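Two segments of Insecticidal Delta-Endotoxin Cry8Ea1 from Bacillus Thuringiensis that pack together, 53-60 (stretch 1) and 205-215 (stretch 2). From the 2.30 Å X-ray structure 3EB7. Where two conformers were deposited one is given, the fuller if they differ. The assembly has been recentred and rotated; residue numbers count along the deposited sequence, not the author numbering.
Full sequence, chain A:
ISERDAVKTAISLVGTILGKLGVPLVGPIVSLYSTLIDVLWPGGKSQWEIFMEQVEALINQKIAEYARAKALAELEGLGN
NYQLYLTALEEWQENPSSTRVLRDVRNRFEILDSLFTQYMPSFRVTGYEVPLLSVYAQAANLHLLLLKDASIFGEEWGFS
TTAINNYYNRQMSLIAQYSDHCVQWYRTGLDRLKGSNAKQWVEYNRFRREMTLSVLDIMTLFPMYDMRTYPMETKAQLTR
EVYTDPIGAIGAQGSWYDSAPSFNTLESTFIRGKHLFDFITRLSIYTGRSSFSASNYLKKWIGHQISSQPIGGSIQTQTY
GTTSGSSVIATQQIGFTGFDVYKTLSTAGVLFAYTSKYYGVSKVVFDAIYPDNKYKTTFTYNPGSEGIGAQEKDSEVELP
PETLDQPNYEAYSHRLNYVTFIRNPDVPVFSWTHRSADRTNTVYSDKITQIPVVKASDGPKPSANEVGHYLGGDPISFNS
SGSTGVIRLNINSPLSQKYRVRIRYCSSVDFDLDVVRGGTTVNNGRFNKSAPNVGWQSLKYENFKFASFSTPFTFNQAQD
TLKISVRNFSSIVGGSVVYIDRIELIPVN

Stretch 1 (53-60) EQVEALIN
Stretch 2 205-215: NRFRREMTLSV

Residues 53-59 and 205-215 are both helical, and they pack nearly antiparallel: the angle between their N-to-C directions is 159° (signed crossing angle -159°), with the axes approaching to 10.0 Å. The register is fixed by Leu58 and Phe207, whose CA atoms lie 5.8 Å apart. Backbone bonds of the i to i-4 kind run through both segments, for example Leu58 N to Gln54 O at 3.0 Å and Met211 N to Phe207 O at 2.9 Å. The first helix ends at Ile59 (phi/psi -106/-12); Asn60 then leaves helical geometry at 64/42, although its N keeps a weak bond to Glu56 O at 2.8 Å. The second helix begins before 205 and widens into a pi-type turn at 212-215.

The main bump is Leu58. Its CA-to-CB bond points toward the second helix, its rotamer is m,t (-73°, 179°), and it loses 110 Å² of the 428 Å² buried in total. The hollow that receives it is formed by Arg206, Phe207, Glu210 and Met211. Four distances place the knob: Leu58 CD1 is 4.1 Å from Phe207 CA, 4.0 Å from Met211 SD and 3.5 Å from Glu210 OE1, while Leu58 CD2 is 3.5 Å from Arg206 NE. That last methyl lies at the guanidinium edge, near its plane; a methyl carries no charge, so it offers the arginine only van der Waals contact. Arg206 is extended through chi1 and chi2 (t,t) before turning at chi3 (62°, p).

Beside the knob, apolar surfaces close the seam. The CA-to-CB bond of Phe207 points sideways; chi1 is 175° and chi2 102°. Its ring meets three side chains, all obliquely: Ile59 CG2 is 3.7 Å from Phe207 CE1, Leu58 CB is 4.1 Å from Phe207 CD1, and Val55 CG1 is 4.4 Å from Phe207 CE1. Ile59 is p,t and Val55 is t (-171°). The CA-to-CB bond of Met211 is also sideways, but its m,m,m chain (-58°, -54°, -85°) brings its end nearer, setting Met211 CE 3.7 Å from Val55 CG2. One turn before Leu58, then, Val55 touches both Phe207 and Met211.

The CA-to-CB bond of Gln54 points toward the second helix, and its side chain (chi1 176°, chi2 -164°) comes up beside Glu210 (m,t; -73°, -162°) and Ser214 (m, -52°). Its amide is probably turned over in the model, so the bonding there stays open. Ser214 OG donates to Glu210 O within its own helix at 2.9 Å. Packing of side chains, with Leu58 as the knob, is the best-defined feature of the interface.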

ATOM      1  N   GLU A  53      17.372  10.352   6.446  1.00 21.21           N
ATOM      2  CA  GLU A  53      17.095  10.545   7.866  1.00 22.09           C
ATOM      3  C   GLU A  53      15.972   9.638   8.376  1.00 21.07           C
ATOM      4  O   GLU A  53      16.049   9.083   9.487  1.00 21.56           O
ATOM      5  CB  GLU A  53      16.793  12.019   8.163  1.00 21.10           C
ATOM      6  CG  GLU A  53      17.977  12.950   7.869  1.00 22.66           C
ATOM      7  CD  GLU A  53      17.694  14.431   8.212  1.00 24.75           C
ATOM      8  OE1 GLU A  53      16.597  14.771   8.702  1.00 28.08           O
ATOM      9  OE2 GLU A  53      18.579  15.283   7.986  1.00 30.63           O
ATOM     10  N   GLN A  54      14.932   9.493   7.572  1.00 20.82           N
ATOM     11  CA  GLN A  54      13.841   8.566   7.892  1.00 20.67           C
ATOM     12  C   GLN A  54      14.336   7.149   8.227  1.00 19.85           C
ATOM     13  O   GLN A  54      14.112   6.644   9.305  1.00 18.60           O
ATOM     14  CB  GLN A  54      12.841   8.503   6.718  1.00 20.92           C
ATOM     15  CG  GLN A  54      11.752   7.505   6.949  1.00 22.74           C
ATOM     16  CD  GLN A  54      10.992   7.144   5.679  1.00 24.09           C
ATOM     17  OE1 GLN A  54       9.817   6.769   5.750  1.00 23.45           O
ATOM     18  NE2 GLN A  54      11.644   7.262   4.524  1.00 19.35           N
ATOM     19  N   VAL A  55      15.010   6.506   7.283  1.00 20.31           N
ATOM     20  CA  VAL A  55      15.337   5.096   7.455  1.00 20.13           C
ATOM     21  C   VAL A  55      16.457   4.959   8.497  1.00 21.09           C
ATOM     22  O   VAL A  55      16.458   4.018   9.250  1.00 21.41           O
ATOM     23  CB  VAL A  55      15.594   4.415   6.086  1.00 19.70           C
ATOM     24  CG1 VAL A  55      15.721   2.878   6.219  1.00 19.00           C
ATOM     25  CG2 VAL A  55      14.412   4.741   5.132  1.00 19.10           C
ATOM     26  N   GLU A  56      17.381   5.922   8.563  1.00 21.45           N
ATOM     27  CA  GLU A  56      18.391   5.957   9.640  1.00 22.77           C
ATOM     28  C   GLU A  56      17.748   6.000  11.028  1.00 21.55           C
ATOM     29  O   GLU A  56      18.185   5.298  11.943  1.00 22.17           O
ATOM     30  CB  GLU A  56      19.388   7.117   9.462  1.00 21.77           C
ATOM     31  CG  GLU A  56      20.373   6.989   8.255  1.00 23.83           C
ATOM     32  CD  GLU A  56      21.224   8.287   8.086  1.00 26.43           C
ATOM     33  OE1 GLU A  56      22.466   8.268   8.316  1.00 27.73           O
ATOM     34  OE2 GLU A  56      20.631   9.360   7.759  1.00 32.77           O
ATOM     35  N   ALA A  57      16.726   6.834  11.193  1.00 21.51           N
ATOM     36  CA  ALA A  57      15.941   6.846  12.436  1.00 21.32           C
ATOM     37  C   ALA A  57      15.197   5.493  12.708  1.00 21.40           C
ATOM     38  O   ALA A  57      15.123   5.066  13.832  1.00 21.64           O
ATOM     39  CB  ALA A  57      14.958   8.049  12.461  1.00 19.89           C
ATOM     40  N   LEU A  58      14.660   4.840  11.681  1.00 21.43           N
ATOM     41  CA  LEU A  58      13.862   3.604  11.855  1.00 22.12           C
ATOM     42  C   LEU A  58      14.723   2.424  12.292  1.00 23.12           C
ATOM     43  O   LEU A  58      14.285   1.578  13.064  1.00 22.73           O
ATOM     44  CB  LEU A  58      13.134   3.228  10.546  1.00 20.72           C
ATOM     45  CG  LEU A  58      11.933   4.086  10.115  1.00 20.46           C
ATOM     46  CD1 LEU A  58      11.382   3.582   8.800  1.00 18.13           C
ATOM     47  CD2 LEU A  58      10.850   4.074  11.162  1.00 16.36           C
ATOM     48  N   ILE A  59      15.948   2.378  11.777  1.00 23.91           N
ATOM     49  CA  ILE A  59      16.854   1.274  12.035  1.00 25.10           C
ATOM     50  C   ILE A  59      17.998   1.601  13.012  1.00 26.52           C
ATOM     51  O   ILE A  59      18.702   0.705  13.456  1.00 26.29           O
ATOM     52  CB  ILE A  59      17.443   0.739  10.708  1.00 25.00           C
ATOM     53  CG1 ILE A  59      18.394   1.764  10.080  1.00 23.29           C
ATOM     54  CG2 ILE A  59      16.285   0.259   9.781  1.00 24.13           C
ATOM     55  CD1 ILE A  59      19.120   1.273   8.852  1.00 24.76           C
ATOM     56  N   ASN A  60      18.195   2.884  13.318  1.00 28.48           N
ATOM     57  CA  ASN A  60      19.232   3.308  14.239  1.00 29.99           C
ATOM     58  C   ASN A  60      20.622   2.980  13.702  1.00 31.12           C
ATOM     59  O   ASN A  60      21.484   2.514  14.447  1.00 31.56           O
ATOM     60  CB  ASN A  60      19.007   2.673  15.619  1.00 30.31           C
ATOM     61  CG  ASN A  60      19.652   3.477  16.761  1.00 32.31           C
ATOM     62  OD1 ASN A  60      19.990   4.659  16.610  1.00 31.62           O
ATOM     63  ND2 ASN A  60      19.821   2.824  17.917  1.00 31.78           N
ATOM     64  N   ASN A 205       7.272  -2.843  13.929  1.00 16.48           N
ATOM     65  CA  ASN A 205       6.055  -2.478  13.261  1.00 15.82           C
ATOM     66  C   ASN A 205       6.048  -1.065  12.628  1.00 15.87           C
ATOM     67  O   ASN A 205       5.410  -0.851  11.613  1.00 16.26           O
ATOM     68  CB  ASN A 205       4.909  -2.637  14.233  1.00 16.45           C
ATOM     69  CG  ASN A 205       3.604  -2.319  13.596  1.00 20.21           C
ATOM     70  OD1 ASN A 205       3.148  -3.048  12.695  1.00 25.56           O
ATOM     71  ND2 ASN A 205       3.012  -1.186  13.990  1.00 20.61           N
ATOM     72  N   ARG A 206       6.770  -0.117  13.226  0.50 15.89           N
ATOM     73  CA  ARG A 206       6.937   1.220  12.646  0.50 16.30           C
ATOM     74  C   ARG A 206       7.719   1.150  11.320  0.50 16.04           C
ATOM     75  O   ARG A 206       7.377   1.855  10.352  0.50 16.37           O
ATOM     76  CB  ARG A 206       7.615   2.181  13.666  0.50 16.18           C
ATOM     77  CG  ARG A 206       7.688   3.666  13.238  0.50 17.41           C
ATOM     78  CD  ARG A 206       8.425   4.541  14.278  0.50 17.16           C
ATOM     79  NE  ARG A 206       9.822   4.116  14.463  0.50 18.94           N
ATOM     80  CZ  ARG A 206      10.384   3.794  15.630  0.50 18.64           C
ATOM     81  NH1 ARG A 206       9.699   3.868  16.782  0.50 17.94           N
ATOM     82  NH2 ARG A 206      11.649   3.416  15.641  0.50 14.34           N
ATOM     83  N   PHE A 207       8.763   0.309  11.261  1.00 15.86           N
ATOM     84  CA  PHE A 207       9.561   0.142  10.014  1.00 14.22           C
ATOM     85  C   PHE A 207       8.653  -0.497   8.969  1.00 15.53           C
ATOM     86  O   PHE A 207       8.575  -0.011   7.851  1.00 16.97           O
ATOM     87  CB  PHE A 207      10.771  -0.762  10.256  1.00 14.64           C
ATOM     88  CG  PHE A 207      11.575  -1.087   8.999  1.00 15.47           C
ATOM     89  CD1 PHE A 207      12.781  -0.437   8.739  1.00 15.27           C
ATOM     90  CD2 PHE A 207      11.136  -2.061   8.092  1.00 14.01           C
ATOM     91  CE1 PHE A 207      13.536  -0.739   7.550  1.00 14.50           C
ATOM     92  CE2 PHE A 207      11.845  -2.335   6.926  1.00 15.19           C
ATOM     93  CZ  PHE A 207      13.050  -1.686   6.666  1.00 16.05           C
ATOM     94  N   ARG A 208       7.972  -1.593   9.339  1.00 15.27           N
ATOM     95  CA  ARG A 208       6.973  -2.217   8.512  1.00 15.83           C
ATOM     96  C   ARG A 208       5.956  -1.251   7.909  1.00 16.33           C
ATOM     97  O   ARG A 208       5.748  -1.248   6.691  1.00 16.22           O
ATOM     98  CB  ARG A 208       6.210  -3.294   9.298  1.00 15.55           C
ATOM     99  CG  ARG A 208       5.093  -3.902   8.461  1.00 15.44           C
ATOM    100  CD  ARG A 208       4.454  -5.192   9.022  1.00 15.77           C
ATOM    101  NE  ARG A 208       4.237  -5.154  10.470  1.00 15.87           N
ATOM    102  CZ  ARG A 208       4.223  -6.230  11.258  1.00 13.96           C
ATOM    103  NH1 ARG A 208       4.388  -7.459  10.767  1.00 10.56           N
ATOM    104  NH2 ARG A 208       4.029  -6.080  12.554  1.00 15.88           N
ATOM    105  N   ARG A 209       5.289  -0.461   8.750  1.00 16.52           N
ATOM    106  CA  ARG A 209       4.327   0.515   8.204  1.00 16.76           C
ATOM    107  C   ARG A 209       5.010   1.577   7.294  1.00 16.71           C
ATOM    108  O   ARG A 209       4.594   1.807   6.150  1.00 16.76           O
ATOM    109  CB  ARG A 209       3.505   1.189   9.323  1.00 17.19           C
ATOM    110  CG  ARG A 209       2.604   2.369   8.802  1.00 16.78           C
ATOM    111  CD  ARG A 209       1.928   3.151   9.906  1.00 15.39           C
ATOM    112  NE  ARG A 209       2.852   4.000  10.665  1.00 15.04           N
ATOM    113  CZ  ARG A 209       3.366   3.684  11.864  1.00 15.62           C
ATOM    114  NH1 ARG A 209       3.059   2.533  12.479  1.00  8.52           N
ATOM    115  NH2 ARG A 209       4.184   4.538  12.473  1.00 16.47           N
ATOM    116  N   GLU A 210       6.049   2.221   7.797  1.00 16.90           N
ATOM    117  CA  GLU A 210       6.655   3.318   7.062  1.00 18.58           C
ATOM    118  C   GLU A 210       7.230   2.892   5.734  1.00 18.17           C
ATOM    119  O   GLU A 210       7.098   3.620   4.774  1.00 18.33           O
ATOM    120  CB  GLU A 210       7.729   4.024   7.899  1.00 18.11           C
ATOM    121  CG  GLU A 210       7.126   4.889   9.016  1.00 19.68           C
ATOM    122  CD  GLU A 210       8.133   5.928   9.571  1.00 21.61           C
ATOM    123  OE1 GLU A 210       9.147   6.278   8.865  1.00 23.19           O
ATOM    124  OE2 GLU A 210       7.879   6.397  10.708  1.00 24.27           O
ATOM    125  N   MET A 211       7.871   1.725   5.693  1.00 18.47           N
ATOM    126  CA  MET A 211       8.496   1.242   4.457  1.00 19.60           C
ATOM    127  C   MET A 211       7.542   0.595   3.476  1.00 19.03           C
ATOM    128  O   MET A 211       7.825   0.537   2.296  1.00 19.17           O
ATOM    129  CB  MET A 211       9.683   0.301   4.754  1.00 20.88           C
ATOM    130  CG  MET A 211      10.788   0.956   5.606  1.00 22.63           C
ATOM    131  SD  MET A 211      11.394   2.524   4.906  1.00 24.44           S
ATOM    132  CE  MET A 211      12.617   1.853   3.774  1.00 24.12           C
ATOM    133  N   THR A 212       6.410   0.097   3.953  1.00 18.84           N
ATOM    134  CA  THR A 212       5.344  -0.282   3.060  1.00 18.68           C
ATOM    135  C   THR A 212       4.898   0.967   2.297  1.00 19.30           C
ATOM    136  O   THR A 212       4.768   0.925   1.072  1.00 19.09           O
ATOM    137  CB  THR A 212       4.158  -0.824   3.845  1.00 19.36           C
ATOM    138  OG1 THR A 212       4.587  -1.948   4.628  1.00 20.74           O
ATOM    139  CG2 THR A 212       2.990  -1.249   2.892  1.00 17.91           C
ATOM    140  N   LEU A 213       4.644   2.055   3.041  1.00 19.00           N
ATOM    141  CA  LEU A 213       4.273   3.349   2.480  1.00 18.92           C
ATOM    142  C   LEU A 213       5.346   3.960   1.576  1.00 18.49           C
ATOM    143  O   LEU A 213       5.023   4.444   0.512  1.00 18.02           O
ATOM    144  CB  LEU A 213       3.938   4.362   3.603  1.00 18.32           C
ATOM    145  CG  LEU A 213       2.760   4.036   4.483  1.00 18.71           C
ATOM    146  CD1 LEU A 213       2.795   4.871   5.716  1.00 14.73           C
ATOM    147  CD2 LEU A 213       1.439   4.180   3.711  1.00 14.22           C
ATOM    148  N   SER A 214       6.607   3.928   2.010  1.00 18.95           N
ATOM    149  CA  SER A 214       7.716   4.623   1.313  1.00 19.90           C
ATOM    150  C   SER A 214       8.459   3.821   0.246  1.00 19.98           C
ATOM    151  O   SER A 214       9.280   4.383  -0.496  1.00 19.75           O
ATOM    152  CB  SER A 214       8.775   5.112   2.326  1.00 19.92           C
ATOM    153  OG  SER A 214       8.177   5.866   3.376  1.00 20.70           O
ATOM    154  N   VAL A 215       8.240   2.511   0.209  1.00 18.81           N
ATOM    155  CA  VAL A 215       9.054   1.670  -0.632  1.00 18.08           C
ATOM    156  C   VAL A 215       8.131   0.732  -1.375  1.00 17.76           C
ATOM    157  O   VAL A 215       8.013   0.838  -2.571  1.00 17.77           O
ATOM    158  CB  VAL A 215      10.171   0.880   0.154  1.00 17.80           C
ATOM    159  CG1 VAL A 215      10.896  -0.134  -0.811  1.00 18.36           C
ATOM    160  CG2 VAL A 215      11.199   1.810   0.716  1.00 16.62           C
TER